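PDB 3ESM: YncI copper-binding domain-containing protein from Nocardia farcinica, which is of unknown function but probably binds copper through a YcnI-like domain with an immunoglobulin-like fold, the part held in this chain. Local coordinates for residues A[46-49]-A[55-58]. The protein carries 2 engineered substitutions. Numbering follows the deposited sequence.
With SO4 (sulfate ion), chain B.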
ATOM      1  N   ALA A  46      20.150  -2.974   2.997  1.00 31.62           N
ATOM      2  CA  ALA A  46      19.098  -3.143   1.993  1.00 31.81           C
ATOM      3  C   ALA A  46      19.131  -1.940   1.066  1.00 32.29           C
ATOM      4  O   ALA A  46      18.960  -0.795   1.521  1.00 33.33           O
ATOM      5  CB  ALA A  46      17.742  -3.240   2.662  1.00 31.80           C
ATOM      6  N   ARG A  47      19.378  -2.186  -0.217  1.00 31.90           N
ATOM      7  CA  ARG A  47      19.525  -1.121  -1.195  1.00 33.06           C
ATOM      8  C   ARG A  47      18.714  -1.531  -2.397  1.00 32.90           C
ATOM      9  O   ARG A  47      18.852  -2.655  -2.883  1.00 30.65           O
ATOM     10  CB  ARG A  47      20.998  -1.002  -1.661  1.00 33.67           C
ATOM     11  CG  ARG A  47      21.981  -0.498  -0.625  1.00 38.82           C
ATOM     12  CD  ARG A  47      23.433  -0.961  -0.903  1.00 45.73           C
ATOM     13  NE  ARG A  47      23.846  -0.825  -2.295  1.00 50.53           N
ATOM     14  CZ  ARG A  47      24.644   0.143  -2.754  1.00 54.56           C
ATOM     15  NH1 ARG A  47      25.115   1.069  -1.922  1.00 55.03           N
ATOM     16  NH2 ARG A  47      24.964   0.199  -4.045  1.00 54.74           N
ATOM     17  N   THR A  48      17.892  -0.619  -2.905  1.00 33.67           N
ATOM     18  CA  THR A  48      17.168  -0.871  -4.135  1.00 35.47           C
ATOM     19  C   THR A  48      17.952  -0.367  -5.328  1.00 38.08           C
ATOM     20  O   THR A  48      18.920   0.395  -5.200  1.00 39.26           O
ATOM     21  CB  THR A  48      15.797  -0.159  -4.140  1.00 35.63           C
ATOM     22  OG1 THR A  48      15.982   1.246  -3.894  1.00 34.45           O
ATOM     23  CG2 THR A  48      14.898  -0.752  -3.052  1.00 34.31           C
ATOM     24  N   GLU A  49      17.561  -0.800  -6.512  1.00 40.54           N
ATOM     25  CA  GLU A  49      18.204  -0.217  -7.663  1.00 42.19           C
ATOM     26  C   GLU A  49      17.248   0.693  -8.383  1.00 41.77           C
ATOM     27  O   GLU A  49      16.031   0.513  -8.312  1.00 42.61           O
ATOM     28  CB  GLU A  49      18.787  -1.264  -8.576  1.00 42.92           C
ATOM     29  CG  GLU A  49      17.819  -2.261  -9.073  1.00 45.98           C
ATOM     30  CD  GLU A  49      18.518  -3.361  -9.829  1.00 50.74           C
ATOM     31  OE1 GLU A  49      18.046  -3.716 -10.937  1.00 51.49           O
ATOM     32  OE2 GLU A  49      19.549  -3.864  -9.309  1.00 52.79           O
ATOM     33  N   THR A  55       9.402   5.234  -7.105  1.00 24.09           N
ATOM     34  CA  THR A  55      10.192   5.689  -5.982  1.00 24.46           C
ATOM     35  C   THR A  55      10.249   4.580  -4.952  1.00 24.97           C
ATOM     36  O   THR A  55       9.257   3.926  -4.719  1.00 26.39           O
ATOM     37  CB  THR A  55       9.598   6.966  -5.373  1.00 25.58           C
ATOM     38  OG1 THR A  55       9.729   8.019  -6.372  1.00 28.01           O
ATOM     39  CG2 THR A  55      10.373   7.338  -4.116  1.00 29.12           C
ATOM     40  N   ALA A  56      11.421   4.336  -4.374  1.00 24.34           N
ATOM     41  CA  ALA A  56      11.546   3.295  -3.349  1.00 24.01           C
ATOM     42  C   ALA A  56      11.911   3.902  -1.990  1.00 24.31           C
ATOM     43  O   ALA A  56      12.698   4.886  -1.911  1.00 24.52           O
ATOM     44  CB  ALA A  56      12.561   2.246  -3.752  1.00 25.07           C
ATOM     45  N   ARG A  57      11.328   3.342  -0.929  1.00 22.70           N
ATOM     46  CA  ARG A  57      11.723   3.699   0.434  1.00 23.10           C
ATOM     47  C   ARG A  57      12.056   2.396   1.151  1.00 24.00           C
ATOM     48  O   ARG A  57      11.379   1.384   0.952  1.00 23.41           O
ATOM     49  CB  ARG A  57      10.640   4.437   1.245  1.00 24.41           C
ATOM     50  CG  ARG A  57       9.374   3.693   1.492  1.00 25.49           C
ATOM     51  CD  ARG A  57       8.377   4.603   2.272  1.00 26.25           C
ATOM     52  NE  ARG A  57       8.722   4.739   3.687  1.00 25.26           N
ATOM     53  CZ  ARG A  57       9.004   5.883   4.316  1.00 28.72           C
ATOM     54  NH1 ARG A  57       8.996   7.065   3.675  1.00 22.28           N
ATOM     55  NH2 ARG A  57       9.288   5.833   5.610  1.00 27.61           N
ATOM     56  N   VAL A  58      13.079   2.453   1.995  1.00 24.14           N
ATOM     57  CA  VAL A  58      13.424   1.296   2.825  1.00 24.50           C
ATOM     58  C   VAL A  58      13.234   1.746   4.261  1.00 25.53           C
ATOM     59  O   VAL A  58      13.907   2.692   4.698  1.00 26.00           O
ATOM     60  CB  VAL A  58      14.899   0.853   2.554  1.00 23.46           C
ATOM     61  CG1 VAL A  58      15.365  -0.185   3.623  1.00 25.85           C
ATOM     62  CG2 VAL A  58      15.024   0.295   1.145  1.00 25.37           C
TER
HETATM   63  S   SO4 B   1      22.895  -0.112   3.523  1.00 55.15           S
HETATM   64  O1  SO4 B   1      23.134   1.193   2.893  1.00 55.94           O
HETATM   65  O2  SO4 B   1      21.578  -0.639   3.159  1.00 55.27           O
HETATM   66  O3  SO4 B   1      23.968  -0.999   3.085  1.00 55.46           O
HETATM   67  O4  SO4 B   1      22.872   0.042   4.978  1.00 55.59           O
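The backbone N of Ala46 donates a hydrogen bond of 2.7 Å to O2 of a sulfate ion, with an N-H...O angle of 160°. Ser45 OG and Arg60 NH2 also form hydrogen bonds to this sulfate, which probably came from the crystallisation liquor. It therefore links the two strands of this contact at one end. Within this chain, strands 45-48 and 54-60 are edge strands of different sheets of the immunoglobulin-like beta sandwich, and they face each other across one margin of it. The chain crosses from one sheet to the other through the short connection between them. The segments run almost exactly antiparallel, at 177°, with axes 7.9 Å apart. They meet through side chains, while backbone bonds go to strand neighbours, Arg47 to Ser91 and Arg57 to Thr70. Val58 CG1 meets Ala46 CB at 4.0 Å, methyl to methyl. Ala66 packs against both residues from strand 66-73. The other methyl of Val58, CG2, lies 4.3 Å from Thr48 CG2. Arg47 and Arg57 alternate with these residues and start away from the interface. Arg57 NH2 forms a salt bridge with Asp59 and a hydrogen bond to Asn77 O of the second subunit. Thr48 has a chi1 of 55°, a rotation that brings both its branches to the Ala56 methyl. Thr48 OG1 lies 3.6 Å from Ala56 CB. Thr48 CG2 is 3.9 Å from Ala56 CB.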